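Side-chain contacts in DNA mismatch repair protein MutS (Thermus aquaticus, PDB 1EWQ), which binds mismatched DNA, hydrolyses ATP weakly and takes part in DNA mismatch repair, possibly as the factor that recognises the mismatch: residues D270-V275 against I599-Q604; Q289-H294 against L527-A532. All coordinates share one frame; numbering follows the deposited sequence.

Contact 1: residues D270-V275 against I599-Q604; sequences DTLFSV and IALLAQ
L272 reaches with both of its methyl groups onto two consecutive leucines of 599-604, overlapping L601 with one branch and L602 with the other. Its CD2 lies 3.8 Å from CD2 of L601, and its CD1 lies 4.1 Å from CD2 of L602, so the isobutyl end straddles the two side chains that follow one another on helix 589-603. The CB of L272 points toward that helix, and CG, anti to the backbone N (chi1 172°), carries the two methyls on to L601 and L602. The two leucines opposite reach it in different ways. L601 also starts toward L272 and crosses it at a slant. L602 leaves its backbone in another direction, but with CG anti to the carbonyl carbon (chi1 -69°) its end swings back, and its chain runs past that of L272 in the opposite sense. The touching groups are all methyls and all buried; no hydrogen bond passes between the segments, whose nearest CA atoms, those of L272 and L602, remain 9.4 Å apart.

L272 sits on the first turn of helix 272-276, with T271 at the N-cap position. The O of T271 accepts two bonds from the same face of its plane, one from the N of V275 and one from OG of S274 at 2.9 Å, which ties the start of the helix together. Across the contact, the NE2 of Q604 is held by the O atoms of F619 and L296 where the chain leaves helix 589-603, while L601 also touches P295 and L602 touches P610. The three leucines form an apolar seam between MutS domain III and the P-loop ATPase domain, made at the C-terminal end of the helix that follows the Walker A loop.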
ATOM      1  N   ASP C 270     -13.828  11.057   6.673  1.00 44.64           N
ATOM      2  CA  ASP C 270     -13.955  12.167   5.730  1.00 42.84           C
ATOM      3  C   ASP C 270     -13.064  13.360   6.068  1.00 41.64           C
ATOM      4  O   ASP C 270     -12.425  13.421   7.120  1.00 41.31           O
ATOM      5  CB  ASP C 270     -15.406  12.654   5.670  1.00 43.35           C
ATOM      6  CG  ASP C 270     -16.357  11.617   5.102  1.00 43.86           C
ATOM      7  OD1 ASP C 270     -16.118  11.139   3.972  1.00 43.66           O
ATOM      8  OD2 ASP C 270     -17.353  11.290   5.785  1.00 44.26           O
ATOM      9  N   THR C 271     -13.069  14.324   5.160  1.00 40.00           N
ATOM     10  CA  THR C 271     -12.285  15.544   5.280  1.00 38.57           C
ATOM     11  C   THR C 271     -13.217  16.755   5.151  1.00 37.35           C
ATOM     12  O   THR C 271     -14.318  16.640   4.599  1.00 37.03           O
ATOM     13  CB  THR C 271     -11.222  15.569   4.157  1.00 38.70           C
ATOM     14  OG1 THR C 271     -10.035  14.904   4.606  1.00 39.29           O
ATOM     15  CG2 THR C 271     -10.894  16.952   3.750  1.00 39.08           C
ATOM     16  N   LEU C 272     -12.802  17.906   5.673  1.00 35.87           N
ATOM     17  CA  LEU C 272     -13.633  19.097   5.549  1.00 34.83           C
ATOM     18  C   LEU C 272     -13.799  19.390   4.065  1.00 34.36           C
ATOM     19  O   LEU C 272     -14.879  19.761   3.604  1.00 34.24           O
ATOM     20  CB  LEU C 272     -12.976  20.310   6.209  1.00 34.14           C
ATOM     21  CG  LEU C 272     -13.746  21.610   5.921  1.00 33.94           C
ATOM     22  CD1 LEU C 272     -15.118  21.548   6.596  1.00 33.50           C
ATOM     23  CD2 LEU C 272     -12.966  22.818   6.406  1.00 33.35           C
ATOM     24  N   PHE C 273     -12.711  19.210   3.326  1.00 33.52           N
ATOM     25  CA  PHE C 273     -12.700  19.466   1.902  1.00 33.27           C
ATOM     26  C   PHE C 273     -13.597  18.503   1.137  1.00 32.89           C
ATOM     27  O   PHE C 273     -14.283  18.909   0.199  1.00 32.70           O
ATOM     28  CB  PHE C 273     -11.266  19.392   1.371  1.00 33.58           C
ATOM     29  CG  PHE C 273     -11.111  19.894  -0.042  1.00 34.19           C
ATOM     30  CD1 PHE C 273     -11.661  21.110  -0.428  1.00 34.21           C
ATOM     31  CD2 PHE C 273     -10.388  19.163  -0.977  1.00 34.67           C
ATOM     32  CE1 PHE C 273     -11.497  21.595  -1.724  1.00 34.60           C
ATOM     33  CE2 PHE C 273     -10.216  19.641  -2.280  1.00 35.31           C
ATOM     34  CZ  PHE C 273     -10.775  20.864  -2.650  1.00 34.90           C
ATOM     35  N   SER C 274     -13.605  17.234   1.533  1.00 32.12           N
ATOM     36  CA  SER C 274     -14.442  16.260   0.840  1.00 31.75           C
ATOM     37  C   SER C 274     -15.920  16.558   1.078  1.00 31.26           C
ATOM     38  O   SER C 274     -16.755  16.311   0.210  1.00 31.05           O
ATOM     39  CB  SER C 274     -14.115  14.828   1.295  1.00 31.64           C
ATOM     40  OG  SER C 274     -14.600  14.577   2.598  1.00 31.75           O
ATOM     41  N   VAL C 275     -16.236  17.088   2.255  1.00 30.98           N
ATOM     42  CA  VAL C 275     -17.615  17.424   2.600  1.00 30.86           C
ATOM     43  C   VAL C 275     -18.048  18.722   1.934  1.00 31.13           C
ATOM     44  O   VAL C 275     -19.140  18.822   1.391  1.00 31.13           O
ATOM     45  CB  VAL C 275     -17.788  17.603   4.128  1.00 30.81           C
ATOM     46  CG1 VAL C 275     -19.154  18.218   4.437  1.00 31.33           C
ATOM     47  CG2 VAL C 275     -17.651  16.272   4.826  1.00 30.85           C
ATOM     48  N   ILE C 599     -16.171  26.132  11.886  1.00 20.04           N
ATOM     49  CA  ILE C 599     -17.164  27.154  11.566  1.00 20.28           C
ATOM     50  C   ILE C 599     -16.444  28.454  11.195  1.00 20.84           C
ATOM     51  O   ILE C 599     -16.801  29.114  10.212  1.00 20.44           O
ATOM     52  CB  ILE C 599     -18.111  27.394  12.767  1.00 20.37           C
ATOM     53  CG1 ILE C 599     -19.032  26.179  12.935  1.00 20.23           C
ATOM     54  CG2 ILE C 599     -18.908  28.680  12.569  1.00 19.76           C
ATOM     55  CD1 ILE C 599     -19.813  26.194  14.237  1.00 20.60           C
ATOM     56  N   ALA C 600     -15.427  28.804  11.985  1.00 21.08           N
ATOM     57  CA  ALA C 600     -14.629  30.014  11.754  1.00 21.72           C
ATOM     58  C   ALA C 600     -13.877  29.887  10.429  1.00 22.09           C
ATOM     59  O   ALA C 600     -13.782  30.844   9.656  1.00 22.55           O
ATOM     60  CB  ALA C 600     -13.635  30.213  12.895  1.00 21.81           C
ATOM     61  N   LEU C 601     -13.349  28.698  10.168  1.00 22.57           N
ATOM     62  CA  LEU C 601     -12.613  28.450   8.931  1.00 23.02           C
ATOM     63  C   LEU C 601     -13.521  28.638   7.723  1.00 23.20           C
ATOM     64  O   LEU C 601     -13.145  29.288   6.745  1.00 22.89           O
ATOM     65  CB  LEU C 601     -12.050  27.033   8.927  1.00 23.03           C
ATOM     66  CG  LEU C 601     -11.321  26.538   7.671  1.00 23.66           C
ATOM     67  CD1 LEU C 601     -10.399  27.613   7.108  1.00 23.26           C
ATOM     68  CD2 LEU C 601     -10.528  25.285   8.039  1.00 23.54           C
ATOM     69  N   LEU C 602     -14.721  28.065   7.801  1.00 23.36           N
ATOM     70  CA  LEU C 602     -15.684  28.163   6.709  1.00 23.20           C
ATOM     71  C   LEU C 602     -16.120  29.607   6.465  1.00 23.17           C
ATOM     72  O   LEU C 602     -16.222  30.047   5.323  1.00 23.56           O
ATOM     73  CB  LEU C 602     -16.905  27.278   6.999  1.00 23.07           C
ATOM     74  CG  LEU C 602     -16.676  25.761   6.961  1.00 23.39           C
ATOM     75  CD1 LEU C 602     -17.939  25.029   7.423  1.00 23.11           C
ATOM     76  CD2 LEU C 602     -16.301  25.341   5.554  1.00 22.75           C
ATOM     77  N   ALA C 603     -16.378  30.349   7.535  1.00 22.62           N
ATOM     78  CA  ALA C 603     -16.784  31.743   7.380  1.00 22.13           C
ATOM     79  C   ALA C 603     -15.690  32.586   6.720  1.00 21.90           C
ATOM     80  O   ALA C 603     -15.977  33.465   5.901  1.00 21.90           O
ATOM     81  CB  ALA C 603     -17.136  32.340   8.730  1.00 21.41           C
ATOM     82  N   GLN C 604     -14.434  32.329   7.069  1.00 21.32           N
ATOM     83  CA  GLN C 604     -13.357  33.123   6.496  1.00 20.98           C
ATOM     84  C   GLN C 604     -12.916  32.674   5.114  1.00 20.93           C
ATOM     85  O   GLN C 604     -11.924  33.157   4.544  1.00 20.76           O
ATOM     86  CB  GLN C 604     -12.200  33.220   7.498  1.00 20.95           C
ATOM     87  CG  GLN C 604     -12.591  34.207   8.622  1.00 21.35           C
ATOM     88  CD  GLN C 604     -11.540  34.400   9.685  1.00 21.26           C
ATOM     89  OE1 GLN C 604     -11.656  33.851  10.780  1.00 21.59           O
ATOM     90  NE2 GLN C 604     -10.503  35.182   9.376  1.00 20.69           N
TER

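Contact 2: residues Q289-H294 against L527-A532; sequences QSWLRH and LDVYAA
W291 brings the outer end of its six-membered ring up to both V529 and Y530, joining the end of helix 282-293 to helix 514-540 within MutS domain III. Its CH2 comes within 3.6 Å of CE2 of Y530, and that tyrosine carbon lies at the edge of the indole, close to its plane. The two side chains cross at about a right angle, but the rings themselves are inclined by 51°, with centroids 5.6 Å apart, so the pair is an oblique aromatic contact. CZ and OH of Y530 also lie near CH2 of W291, extending the contact along one side of the phenol. V529 approaches obliquely instead: its CG1 is 3.5 Å from CZ3 of W291 and 3.9 Å from CE3, and the two side chains cross at a slant.

The torsions account for these approaches. V529 has CG1 anti to its backbone N (chi1 171°), which sends this methyl to the indole. Y530 starts from its helix in a less direct line, yet with CG anti to the carbonyl carbon (chi1 -66°) its ring end comes round to W291. The indole is therefore met by neighbouring residues, a methyl on one and a ring on the other.

Helix 299-314 packs here as well: R305 makes a cation-pi contact with W291, and Y530 also packs on R305, R308 and F312. The hydroxyl of Y530 is hydrogen-bonded to OE2 of E526, one turn earlier, which would steady the phenol ring. No hydrogen bond joins the two segments, and the indole meets V529 and Y530 through carbon atoms of its benzo ring. Cohesion here thus rests on dispersion and shape, with R305 probably adding an electrostatic share through the indole's pi cloud.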
ATOM      1  N   GLN C 289      -9.906  24.955  -3.101  1.00 21.98           N
ATOM      2  CA  GLN C 289      -8.812  24.497  -2.268  1.00 22.49           C
ATOM      3  C   GLN C 289      -7.885  25.663  -1.940  1.00 22.48           C
ATOM      4  O   GLN C 289      -7.359  25.763  -0.833  1.00 21.93           O
ATOM      5  CB  GLN C 289      -8.033  23.378  -2.960  1.00 23.07           C
ATOM      6  CG  GLN C 289      -6.896  22.861  -2.100  1.00 25.26           C
ATOM      7  CD  GLN C 289      -6.408  21.489  -2.521  1.00 26.38           C
ATOM      8  OE1 GLN C 289      -6.159  21.242  -3.697  1.00 27.06           O
ATOM      9  NE2 GLN C 289      -6.255  20.591  -1.550  1.00 26.97           N
ATOM     10  N   SER C 290      -7.709  26.554  -2.908  1.00 22.93           N
ATOM     11  CA  SER C 290      -6.849  27.715  -2.729  1.00 23.98           C
ATOM     12  C   SER C 290      -7.403  28.638  -1.644  1.00 24.38           C
ATOM     13  O   SER C 290      -6.644  29.215  -0.853  1.00 24.49           O
ATOM     14  CB  SER C 290      -6.733  28.474  -4.044  1.00 24.26           C
ATOM     15  OG  SER C 290      -5.784  29.513  -3.931  1.00 26.60           O
ATOM     16  N   TRP C 291      -8.732  28.767  -1.614  1.00 24.53           N
ATOM     17  CA  TRP C 291      -9.413  29.608  -0.635  1.00 24.70           C
ATOM     18  C   TRP C 291      -9.283  28.984   0.750  1.00 24.78           C
ATOM     19  O   TRP C 291      -9.054  29.684   1.728  1.00 24.82           O
ATOM     20  CB  TRP C 291     -10.896  29.781  -1.001  1.00 24.26           C
ATOM     21  CG  TRP C 291     -11.134  30.702  -2.186  1.00 24.71           C
ATOM     22  CD1 TRP C 291     -10.185  31.280  -2.985  1.00 24.55           C
ATOM     23  CD2 TRP C 291     -12.403  31.142  -2.688  1.00 24.44           C
ATOM     24  NE1 TRP C 291     -10.785  32.053  -3.952  1.00 24.65           N
ATOM     25  CE2 TRP C 291     -12.145  31.985  -3.793  1.00 24.76           C
ATOM     26  CE3 TRP C 291     -13.734  30.906  -2.307  1.00 24.70           C
ATOM     27  CZ2 TRP C 291     -13.171  32.594  -4.526  1.00 24.50           C
ATOM     28  CZ3 TRP C 291     -14.758  31.516  -3.036  1.00 24.40           C
ATOM     29  CH2 TRP C 291     -14.466  32.349  -4.134  1.00 24.66           C
ATOM     30  N   LEU C 292      -9.437  27.669   0.831  1.00 24.84           N
ATOM     31  CA  LEU C 292      -9.292  26.986   2.112  1.00 25.13           C
ATOM     32  C   LEU C 292      -7.836  27.056   2.597  1.00 24.92           C
ATOM     33  O   LEU C 292      -7.584  27.170   3.791  1.00 24.65           O
ATOM     34  CB  LEU C 292      -9.732  25.521   1.992  1.00 25.18           C
ATOM     35  CG  LEU C 292     -11.237  25.236   2.054  1.00 25.86           C
ATOM     36  CD1 LEU C 292     -11.494  23.782   1.668  1.00 26.15           C
ATOM     37  CD2 LEU C 292     -11.766  25.509   3.457  1.00 25.55           C
ATOM     38  N   ARG C 293      -6.884  26.989   1.668  1.00 24.92           N
ATOM     39  CA  ARG C 293      -5.463  27.045   2.033  1.00 25.20           C
ATOM     40  C   ARG C 293      -5.141  28.377   2.734  1.00 24.62           C
ATOM     41  O   ARG C 293      -4.379  28.417   3.698  1.00 24.59           O
ATOM     42  CB  ARG C 293      -4.574  26.913   0.777  1.00 26.34           C
ATOM     43  CG  ARG C 293      -3.282  26.143   0.997  1.00 28.24           C
ATOM     44  CD  ARG C 293      -2.197  26.476  -0.030  1.00 29.51           C
ATOM     45  NE  ARG C 293      -2.647  26.414  -1.421  1.00 30.61           N
ATOM     46  CZ  ARG C 293      -3.198  25.350  -1.984  1.00 31.05           C
ATOM     47  NH1 ARG C 293      -3.379  24.250  -1.266  1.00 32.14           N
ATOM     48  NH2 ARG C 293      -3.542  25.379  -3.265  1.00 31.10           N
ATOM     49  N   HIS C 294      -5.726  29.463   2.233  1.00 24.29           N
ATOM     50  CA  HIS C 294      -5.498  30.798   2.790  1.00 23.12           C
ATOM     51  C   HIS C 294      -6.794  31.572   3.016  1.00 23.16           C
ATOM     52  O   HIS C 294      -7.206  32.358   2.161  1.00 22.33           O
ATOM     53  CB  HIS C 294      -4.605  31.611   1.848  1.00 22.74           C
ATOM     54  CG  HIS C 294      -3.229  31.050   1.685  1.00 22.49           C
ATOM     55  ND1 HIS C 294      -2.187  31.375   2.527  1.00 23.02           N
ATOM     56  CD2 HIS C 294      -2.732  30.162   0.799  1.00 22.20           C
ATOM     57  CE1 HIS C 294      -1.106  30.707   2.167  1.00 22.80           C
ATOM     58  NE2 HIS C 294      -1.412  29.963   1.120  1.00 23.01           N
ATOM     59  N   LEU C 527     -17.597  30.983 -10.348  1.00 27.68           N
ATOM     60  CA  LEU C 527     -19.027  30.702 -10.317  1.00 27.72           C
ATOM     61  C   LEU C 527     -19.265  29.258  -9.894  1.00 27.18           C
ATOM     62  O   LEU C 527     -20.254  28.961  -9.232  1.00 27.14           O
ATOM     63  CB  LEU C 527     -19.641  30.954 -11.694  1.00 28.79           C
ATOM     64  CG  LEU C 527     -19.433  32.387 -12.178  1.00 29.67           C
ATOM     65  CD1 LEU C 527     -19.791  32.498 -13.642  1.00 30.48           C
ATOM     66  CD2 LEU C 527     -20.281  33.336 -11.327  1.00 30.63           C
ATOM     67  N   ASP C 528     -18.358  28.364 -10.287  1.00 26.40           N
ATOM     68  CA  ASP C 528     -18.467  26.951  -9.926  1.00 25.36           C
ATOM     69  C   ASP C 528     -18.410  26.845  -8.397  1.00 25.19           C
ATOM     70  O   ASP C 528     -19.205  26.117  -7.788  1.00 25.36           O
ATOM     71  CB  ASP C 528     -17.325  26.151 -10.589  1.00 24.72           C
ATOM     72  CG  ASP C 528     -17.381  24.638 -10.298  1.00 24.55           C
ATOM     73  OD1 ASP C 528     -18.478  24.100 -10.023  1.00 24.07           O
ATOM     74  OD2 ASP C 528     -16.315  23.977 -10.371  1.00 23.79           O
ATOM     75  N   VAL C 529     -17.501  27.599  -7.782  1.00 24.41           N
ATOM     76  CA  VAL C 529     -17.341  27.586  -6.330  1.00 23.99           C
ATOM     77  C   VAL C 529     -18.540  28.165  -5.570  1.00 23.92           C
ATOM     78  O   VAL C 529     -19.032  27.561  -4.618  1.00 23.63           O
ATOM     79  CB  VAL C 529     -16.059  28.328  -5.922  1.00 23.69           C
ATOM     80  CG1 VAL C 529     -16.012  28.512  -4.413  1.00 23.96           C
ATOM     81  CG2 VAL C 529     -14.831  27.512  -6.375  1.00 23.83           C
ATOM     82  N   TYR C 530     -19.013  29.328  -5.998  1.00 23.89           N
ATOM     83  CA  TYR C 530     -20.156  29.959  -5.356  1.00 24.30           C
ATOM     84  C   TYR C 530     -21.397  29.069  -5.429  1.00 24.57           C
ATOM     85  O   TYR C 530     -22.101  28.895  -4.434  1.00 24.92           O
ATOM     86  CB  TYR C 530     -20.442  31.303  -6.021  1.00 24.30           C
ATOM     87  CG  TYR C 530     -19.355  32.333  -5.820  1.00 24.28           C
ATOM     88  CD1 TYR C 530     -18.926  33.140  -6.877  1.00 23.97           C
ATOM     89  CD2 TYR C 530     -18.790  32.544  -4.560  1.00 24.40           C
ATOM     90  CE1 TYR C 530     -17.965  34.132  -6.676  1.00 24.62           C
ATOM     91  CE2 TYR C 530     -17.831  33.540  -4.351  1.00 24.61           C
ATOM     92  CZ  TYR C 530     -17.424  34.328  -5.411  1.00 24.54           C
ATOM     93  OH  TYR C 530     -16.496  35.325  -5.196  1.00 25.39           O
ATOM     94  N   ALA C 531     -21.663  28.506  -6.603  1.00 24.41           N
ATOM     95  CA  ALA C 531     -22.822  27.633  -6.764  1.00 24.69           C
ATOM     96  C   ALA C 531     -22.643  26.371  -5.917  1.00 24.87           C
ATOM     97  O   ALA C 531     -23.601  25.854  -5.331  1.00 25.16           O
ATOM     98  CB  ALA C 531     -23.008  27.266  -8.241  1.00 24.56           C
ATOM     99  N   ALA C 532     -21.405  25.889  -5.840  1.00 24.68           N
ATOM    100  CA  ALA C 532     -21.087  24.696  -5.057  1.00 24.21           C
ATOM    101  C   ALA C 532     -21.273  24.917  -3.554  1.00 23.94           C
ATOM    102  O   ALA C 532     -21.800  24.054  -2.852  1.00 23.60           O
ATOM    103  CB  ALA C 532     -19.660  24.250  -5.341  1.00 23.70           C
TER

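Overall arrangement
Contacts 1 and 2 lie side by side, their centres about 11 Å apart. Helices 272-276 and 282-293 follow each other in the chain and pack directly: CD1 of F273 is 3.4 Å from CD1 of L292, and F273 also lies against Q289. Along the sequence the order is 270-275, 289-294, 527-532 and 599-604, so contact 2 closes within the longer span bridged by contact 1. Contact 2 joins two helices within MutS domain III, whereas contact 1 joins domain III to the ATPase domain. Together they form a continuous packed path from helix 514-540 to helix 589-603, their nearest atoms about 34 Å (contact 1) and 33 Å (contact 2) from the bound DNA.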